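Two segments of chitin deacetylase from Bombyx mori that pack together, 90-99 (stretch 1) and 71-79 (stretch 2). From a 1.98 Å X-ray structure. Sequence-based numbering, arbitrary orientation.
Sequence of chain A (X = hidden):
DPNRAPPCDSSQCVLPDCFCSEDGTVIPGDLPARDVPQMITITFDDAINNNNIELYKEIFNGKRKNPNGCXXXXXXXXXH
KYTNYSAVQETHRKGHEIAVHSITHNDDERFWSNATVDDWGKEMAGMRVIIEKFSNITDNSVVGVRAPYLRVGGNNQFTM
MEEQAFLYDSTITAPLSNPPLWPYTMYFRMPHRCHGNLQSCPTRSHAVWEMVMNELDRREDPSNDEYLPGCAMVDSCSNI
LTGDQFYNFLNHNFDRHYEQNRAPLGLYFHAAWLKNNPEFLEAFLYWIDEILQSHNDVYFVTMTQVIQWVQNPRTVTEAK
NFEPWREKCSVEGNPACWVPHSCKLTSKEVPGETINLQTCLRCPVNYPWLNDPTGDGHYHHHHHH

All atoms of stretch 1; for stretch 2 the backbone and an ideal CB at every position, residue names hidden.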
ATOM      1  N   GLU A  90     -15.580  -5.570  -5.436  1.00 18.07           N
ATOM      2  CA  GLU A  90     -16.429  -5.212  -4.312  1.00 20.79           C
ATOM      3  C   GLU A  90     -15.647  -4.426  -3.261  1.00 24.80           C
ATOM      4  O   GLU A  90     -16.153  -3.453  -2.689  1.00 20.40           O
ATOM      5  CB  GLU A  90     -17.036  -6.483  -3.718  1.00 20.59           C
ATOM      6  CG  GLU A  90     -17.881  -6.253  -2.490  1.00 22.24           C
ATOM      7  CD  GLU A  90     -19.201  -5.533  -2.791  1.00 31.14           C
ATOM      8  OE1 GLU A  90     -19.930  -5.274  -1.812  1.00 33.36           O
ATOM      9  OE2 GLU A  90     -19.504  -5.213  -3.979  1.00 26.66           O
ATOM     10  N   THR A  91     -14.409  -4.843  -3.003  1.00 17.58           N
ATOM     11  CA  THR A  91     -13.522  -4.096  -2.121  1.00 18.18           C
ATOM     12  C   THR A  91     -13.358  -2.656  -2.600  1.00 20.05           C
ATOM     13  O   THR A  91     -13.400  -1.717  -1.796  1.00 18.11           O
ATOM     14  CB  THR A  91     -12.173  -4.826  -2.066  1.00 19.78           C
ATOM     15  OG1 THR A  91     -12.366  -6.123  -1.486  1.00 18.19           O
ATOM     16  CG2 THR A  91     -11.123  -4.046  -1.281  1.00 20.56           C
ATOM     17  N   HIS A  92     -13.162  -2.470  -3.905  1.00 14.98           N
ATOM     18  CA  HIS A  92     -13.048  -1.138  -4.488  1.00 16.36           C
ATOM     19  C   HIS A  92     -14.370  -0.379  -4.366  1.00 22.98           C
ATOM     20  O   HIS A  92     -14.383   0.801  -3.991  1.00 21.84           O
ATOM     21  CB  HIS A  92     -12.623  -1.278  -5.949  1.00 17.10           C
ATOM     22  CG  HIS A  92     -12.286   0.016  -6.635  1.00 23.61           C
ATOM     23  ND1 HIS A  92     -13.225   0.769  -7.309  1.00 23.67           N
ATOM     24  CD2 HIS A  92     -11.108   0.657  -6.798  1.00 21.24           C
ATOM     25  CE1 HIS A  92     -12.642   1.828  -7.842  1.00 23.23           C
ATOM     26  NE2 HIS A  92     -11.354   1.784  -7.549  1.00 22.50           N
ATOM     27  N   ARG A  93     -15.493  -1.056  -4.646  1.00 22.48           N
ATOM     28  CA  ARG A  93     -16.805  -0.413  -4.524  1.00 21.91           C
ATOM     29  C   ARG A  93     -17.022   0.103  -3.110  1.00 24.11           C
ATOM     30  O   ARG A  93     -17.617   1.173  -2.917  1.00 22.91           O
ATOM     31  CB  ARG A  93     -17.926  -1.393  -4.916  1.00 20.49           C
ATOM     32  CG  ARG A  93     -19.320  -0.754  -4.943  1.00 25.36           C
ATOM     33  CD  ARG A  93     -20.406  -1.760  -5.239  1.00 24.13           C
ATOM     34  NE  ARG A  93     -20.688  -2.623  -4.097  1.00 26.97           N
ATOM     35  CZ  ARG A  93     -21.526  -2.322  -3.108  1.00 29.38           C
ATOM     36  NH1 ARG A  93     -22.165  -1.154  -3.107  1.00 29.72           N
ATOM     37  NH2 ARG A  93     -21.712  -3.187  -2.113  1.00 25.55           N
ATOM     38  N   LYS A  94     -16.523  -0.632  -2.104  1.00 22.27           N
ATOM     39  CA  LYS A  94     -16.653  -0.231  -0.708  1.00 19.82           C
ATOM     40  C   LYS A  94     -15.691   0.882  -0.316  1.00 19.45           C
ATOM     41  O   LYS A  94     -15.719   1.313   0.837  1.00 22.04           O
ATOM     42  CB  LYS A  94     -16.444  -1.432   0.221  1.00 21.21           C
ATOM     43  CG  LYS A  94     -17.622  -2.425   0.211  1.00 27.77           C
ATOM     44  CD  LYS A  94     -18.845  -1.797   0.840  1.00 33.51           C
ATOM     45  CE  LYS A  94     -19.917  -2.841   1.105  1.00 48.31           C
ATOM     46  NZ  LYS A  94     -20.956  -2.335   2.060  1.00 44.00           N
ATOM     47  N   GLY A  95     -14.846   1.356  -1.225  1.00 19.37           N
ATOM     48  CA  GLY A  95     -14.017   2.517  -0.971  1.00 19.16           C
ATOM     49  C   GLY A  95     -12.588   2.226  -0.561  1.00 23.48           C
ATOM     50  O   GLY A  95     -11.852   3.170  -0.240  1.00 20.20           O
ATOM     51  N   HIS A  96     -12.176   0.960  -0.531  1.00 18.44           N
ATOM     52  CA  HIS A  96     -10.770   0.664  -0.316  1.00 18.72           C
ATOM     53  C   HIS A  96     -10.001   0.837  -1.622  1.00 18.64           C
ATOM     54  O   HIS A  96     -10.558   0.752  -2.719  1.00 18.37           O
ATOM     55  CB  HIS A  96     -10.599  -0.746   0.240  1.00 18.15           C
ATOM     56  CG  HIS A  96     -11.402  -0.982   1.483  1.00 20.12           C
ATOM     57  ND1 HIS A  96     -11.039  -0.465   2.709  1.00 19.36           N
ATOM     58  CD2 HIS A  96     -12.567  -1.641   1.680  1.00 19.53           C
ATOM     59  CE1 HIS A  96     -11.936  -0.815   3.613  1.00 21.92           C
ATOM     60  NE2 HIS A  96     -12.880  -1.522   3.012  1.00 21.99           N
ATOM     61  N   GLU A  97      -8.716   1.118  -1.493  1.00 15.06           N
ATOM     62  CA  GLU A  97      -7.878   1.365  -2.654  1.00 18.35           C
ATOM     63  C   GLU A  97      -7.314   0.050  -3.172  1.00 15.42           C
ATOM     64  O   GLU A  97      -6.902  -0.803  -2.386  1.00 15.72           O
ATOM     65  CB  GLU A  97      -6.733   2.318  -2.304  1.00 14.37           C
ATOM     66  CG  GLU A  97      -5.761   2.504  -3.468  1.00 16.20           C
ATOM     67  CD  GLU A  97      -4.705   3.581  -3.225  1.00 19.85           C
ATOM     68  OE1 GLU A  97      -4.756   4.244  -2.165  1.00 20.20           O
ATOM     69  OE2 GLU A  97      -3.838   3.765  -4.118  1.00 18.90           O
ATOM     70  N   ILE A  98      -7.298  -0.109  -4.497  1.00 15.27           N
ATOM     71  CA  ILE A  98      -6.696  -1.276  -5.138  1.00 18.97           C
ATOM     72  C   ILE A  98      -5.422  -0.815  -5.820  1.00 15.43           C
ATOM     73  O   ILE A  98      -5.458   0.116  -6.627  1.00 16.37           O
ATOM     74  CB  ILE A  98      -7.643  -1.926  -6.158  1.00 15.39           C
ATOM     75  CG1 ILE A  98      -8.930  -2.366  -5.478  1.00 15.47           C
ATOM     76  CG2 ILE A  98      -6.935  -3.121  -6.856  1.00 13.66           C
ATOM     77  CD1 ILE A  98      -8.737  -3.393  -4.352  1.00 16.55           C
ATOM     78  N   ALA A  99      -4.299  -1.460  -5.495  1.00 15.17           N
ATOM     79  CA  ALA A  99      -2.998  -1.162  -6.092  1.00 15.47           C
ATOM     80  C   ALA A  99      -2.407  -2.468  -6.612  1.00 18.57           C
ATOM     81  O   ALA A  99      -2.962  -3.546  -6.377  1.00 17.35           O
ATOM     82  CB  ALA A  99      -2.044  -0.505  -5.066  1.00 14.64           C
ATOM     83  N   UNK A  71     -16.335   5.268   6.928  1.00 25.29           N
ATOM     84  CA  UNK A  71     -15.700   3.983   7.204  1.00 23.61           C
ATOM     85  C   UNK A  71     -14.187   4.089   7.038  1.00 19.10           C
ATOM     86  O   UNK A  71     -13.691   4.756   6.133  1.00 21.92           O
ATOM     87  CB  UNK A  71     -16.261   2.897   6.284  1.00 23.61           C
ATOM     88  N   UNK A  72     -13.451   3.434   7.936  1.00 19.15           N
ATOM     89  CA  UNK A  72     -12.004   3.346   7.770  1.00 18.85           C
ATOM     90  C   UNK A  72     -11.688   2.657   6.442  1.00 20.27           C
ATOM     91  O   UNK A  72     -12.439   1.798   5.969  1.00 19.35           O
ATOM     92  CB  UNK A  72     -11.365   2.592   8.938  1.00 18.85           C
ATOM     93  N   UNK A  73     -10.590   3.068   5.817  1.00 20.60           N
ATOM     94  CA  UNK A  73     -10.223   2.569   4.496  1.00 19.49           C
ATOM     95  C   UNK A  73      -8.804   2.023   4.530  1.00 18.30           C
ATOM     96  O   UNK A  73      -7.936   2.560   5.222  1.00 16.66           O
ATOM     97  CB  UNK A  73     -10.350   3.670   3.441  1.00 19.49           C
ATOM     98  N   UNK A  74      -8.575   0.964   3.744  1.00 21.59           N
ATOM     99  CA  UNK A  74      -7.276   0.314   3.622  1.00 17.19           C
ATOM    100  C   UNK A  74      -6.871   0.255   2.149  1.00 17.24           C
ATOM    101  O   UNK A  74      -7.648   0.595   1.251  1.00 17.53           O
ATOM    102  CB  UNK A  74      -7.310  -1.089   4.231  1.00 17.19           C
ATOM    103  N   UNK A  75      -5.631  -0.159   1.902  1.00 17.54           N
ATOM    104  CA  UNK A  75      -5.064  -0.268   0.555  1.00 16.15           C
ATOM    105  C   UNK A  75      -4.640  -1.714   0.326  1.00 18.50           C
ATOM    106  O   UNK A  75      -3.981  -2.295   1.177  1.00 18.59           O
ATOM    107  CB  UNK A  75      -3.881   0.685   0.369  1.00 16.15           C
ATOM    108  N   UNK A  76      -5.007  -2.285  -0.822  1.00 18.67           N
ATOM    109  CA  UNK A  76      -4.720  -3.678  -1.145  1.00 17.63           C
ATOM    110  C   UNK A  76      -3.732  -3.705  -2.299  1.00 15.25           C
ATOM    111  O   UNK A  76      -4.038  -3.200  -3.384  1.00 15.74           O
ATOM    112  CB  UNK A  76      -5.996  -4.446  -1.495  1.00 17.63           C
ATOM    113  N   UNK A  77      -2.537  -4.236  -2.047  1.00 12.23           N
ATOM    114  CA  UNK A  77      -1.555  -4.446  -3.111  1.00 14.24           C
ATOM    115  C   UNK A  77      -1.778  -5.856  -3.644  1.00 16.85           C
ATOM    116  O   UNK A  77      -1.369  -6.841  -3.027  1.00 15.78           O
ATOM    117  CB  UNK A  77      -0.122  -4.253  -2.612  1.00 14.24           C
ATOM    118  N   UNK A  78      -2.429  -5.950  -4.796  1.00 17.39           N
ATOM    119  CA  UNK A  78      -3.032  -7.200  -5.253  1.00 14.41           C
ATOM    120  C   UNK A  78      -2.105  -7.853  -6.252  1.00 15.88           C
ATOM    121  O   UNK A  78      -1.666  -7.205  -7.207  1.00 14.52           O
ATOM    122  CB  UNK A  78      -4.412  -6.962  -5.869  1.00 14.41           C
ATOM    123  N   UNK A  79      -1.807  -9.138  -6.037  1.00 14.41           N
ATOM    124  CA  UNK A  79      -1.113  -9.961  -7.017  1.00 15.55           C
ATOM    125  C   UNK A  79      -2.135 -10.848  -7.730  1.00 13.06           C
ATOM    126  O   UNK A  79      -3.195 -11.150  -7.183  1.00 15.50           O
ATOM    127  CB  UNK A  79      -0.023 -10.804  -6.352  1.00 15.55           C
TER

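Position 71 points its CA-to-CB bond toward stretch 1, but no atom there lies within 5.5 Å of the ideal CB. Almost any residue would suit. It is Asp 71.

Position 72 points away, so stretch 1 sets little here. It is Ile 72, whose backbone O lies 3.6 Å from CE1 of His 96.

Position 73 points sideways, its ideal CB 4.0 Å from Gly 95 O. The carbonyl groups of Lys 94 and Gly 95 are the polar offer. A long flexible chain, perhaps a basic one, could run past them; a short one would also fit. The residue is Lys 73. Its CD packs 3.4 Å from Gly 95 O, and its CE 3.6 Å from Lys 94 O. NZ turns back to its own stretch and donates to Asp 71 O at 2.8 Å. Gly 95, in a Schellman turn, leaves room for this chain: a CB there would sit 2.6 Å from Lys 73 CE.

Position 74 is joined to stretch 1 through its backbone. Its N donates to His 96 ND1 at 3.0 Å, and its O accepts from Glu 97 N at 3.0 Å. Small residues suit it, though larger ones are not excluded. It is Ala 74.

Position 75 pairs with Glu 97 in a parallel bridge, side chains on the same face. The ideal CB is 4.2 Å from Glu 97 CB. A beta-branched or small polar residue would fit. It is Thr 75, with OG1 3.7 Å from Glu 97 OE1, too far for a hydrogen bond.

Position 76 pairs with Ile 98. Its N donates to Glu 97 O at 2.9 Å. The ideal CB lies 4.1 Å from Ile 98 CD1. A large apolar or aromatic side chain would suit. It is Tyr 76. CE1 reaches Thr 91 CG2 at 3.5 Å, and the ring edge points toward the His 96 face. A water links its OH to Thr 91 OG1.

Position 77 pairs with Ala 99, side chains on one face. Apolar residues of several sizes would suit. It is Phe 77, with CD1 3.4 Å from Ala 99 CB.

Position 78 points toward stretch 1, its ideal CB 4.7 Å from Ile 98 CG2. Its N donates to Ala 99 O at 2.9 Å. Branched aliphatics suit. It is Val 78, with CG2 4.1 Å from Ile 98 CG2.

Position 79 points away and is unconstrained here. It is Ser 79.

Stretch 2 (71-79) DIKATYFVS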
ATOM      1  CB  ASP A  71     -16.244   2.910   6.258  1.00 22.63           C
ATOM      2  CG  ASP A  71     -17.731   2.646   6.470  1.00 30.48           C
ATOM      3  OD1 ASP A  71     -18.206   2.719   7.614  1.00 32.09           O
ATOM      4  OD2 ASP A  71     -18.411   2.337   5.491  1.00 37.33           O
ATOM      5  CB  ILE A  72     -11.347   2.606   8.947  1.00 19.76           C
ATOM      6  CG1 ILE A  72     -11.878   1.181   9.093  1.00 18.01           C
ATOM      7  CG2 ILE A  72     -11.584   3.360  10.241  1.00 17.12           C
ATOM      8  CD1 ILE A  72     -11.062   0.389  10.159  1.00 19.30           C
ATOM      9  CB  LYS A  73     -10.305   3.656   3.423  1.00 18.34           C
ATOM     10  CG  LYS A  73     -11.674   4.351   3.299  1.00 21.47           C
ATOM     11  CD  LYS A  73     -12.791   3.336   2.988  1.00 20.97           C
ATOM     12  CE  LYS A  73     -14.044   4.079   2.484  1.00 22.80           C
ATOM     13  NZ  LYS A  73     -14.442   5.166   3.444  1.00 22.36           N
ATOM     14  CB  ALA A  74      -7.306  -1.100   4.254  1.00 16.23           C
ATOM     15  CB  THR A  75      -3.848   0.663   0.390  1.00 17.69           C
ATOM     16  OG1 THR A  75      -4.217   2.015   0.726  1.00 17.56           O
ATOM     17  CG2 THR A  75      -3.315   0.636  -1.048  1.00 14.69           C
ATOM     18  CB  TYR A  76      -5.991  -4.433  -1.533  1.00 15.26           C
ATOM     19  CG  TYR A  76      -6.925  -4.620  -0.362  1.00 15.87           C
ATOM     20  CD1 TYR A  76      -7.749  -3.585   0.064  1.00 14.39           C
ATOM     21  CD2 TYR A  76      -6.963  -5.821   0.337  1.00 14.94           C
ATOM     22  CE1 TYR A  76      -8.595  -3.738   1.156  1.00 17.32           C
ATOM     23  CE2 TYR A  76      -7.825  -5.995   1.424  1.00 20.62           C
ATOM     24  CZ  TYR A  76      -8.644  -4.955   1.810  1.00 22.10           C
ATOM     25  OH  TYR A  76      -9.478  -5.121   2.875  1.00 20.02           O
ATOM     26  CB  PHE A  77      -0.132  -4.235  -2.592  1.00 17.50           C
ATOM     27  CG  PHE A  77       0.173  -2.790  -2.287  1.00 16.64           C
ATOM     28  CD1 PHE A  77       0.525  -1.914  -3.306  1.00 11.89           C
ATOM     29  CD2 PHE A  77       0.066  -2.308  -0.993  1.00 18.65           C
ATOM     30  CE1 PHE A  77       0.779  -0.572  -3.026  1.00 17.21           C
ATOM     31  CE2 PHE A  77       0.328  -0.977  -0.714  1.00 18.25           C
ATOM     32  CZ  PHE A  77       0.675  -0.117  -1.724  1.00 19.43           C
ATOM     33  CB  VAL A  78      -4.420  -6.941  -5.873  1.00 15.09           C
ATOM     34  CG1 VAL A  78      -5.035  -8.269  -6.384  1.00 12.48           C
ATOM     35  CG2 VAL A  78      -5.347  -6.290  -4.808  1.00 13.62           C
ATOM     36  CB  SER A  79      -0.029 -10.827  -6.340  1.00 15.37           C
ATOM     37  OG  SER A  79      -0.607 -11.659  -5.323  1.00 19.71           O
TER
HETATM   38  O   HOH W   1     -12.474  -5.627   1.693  1.00 42.40           O
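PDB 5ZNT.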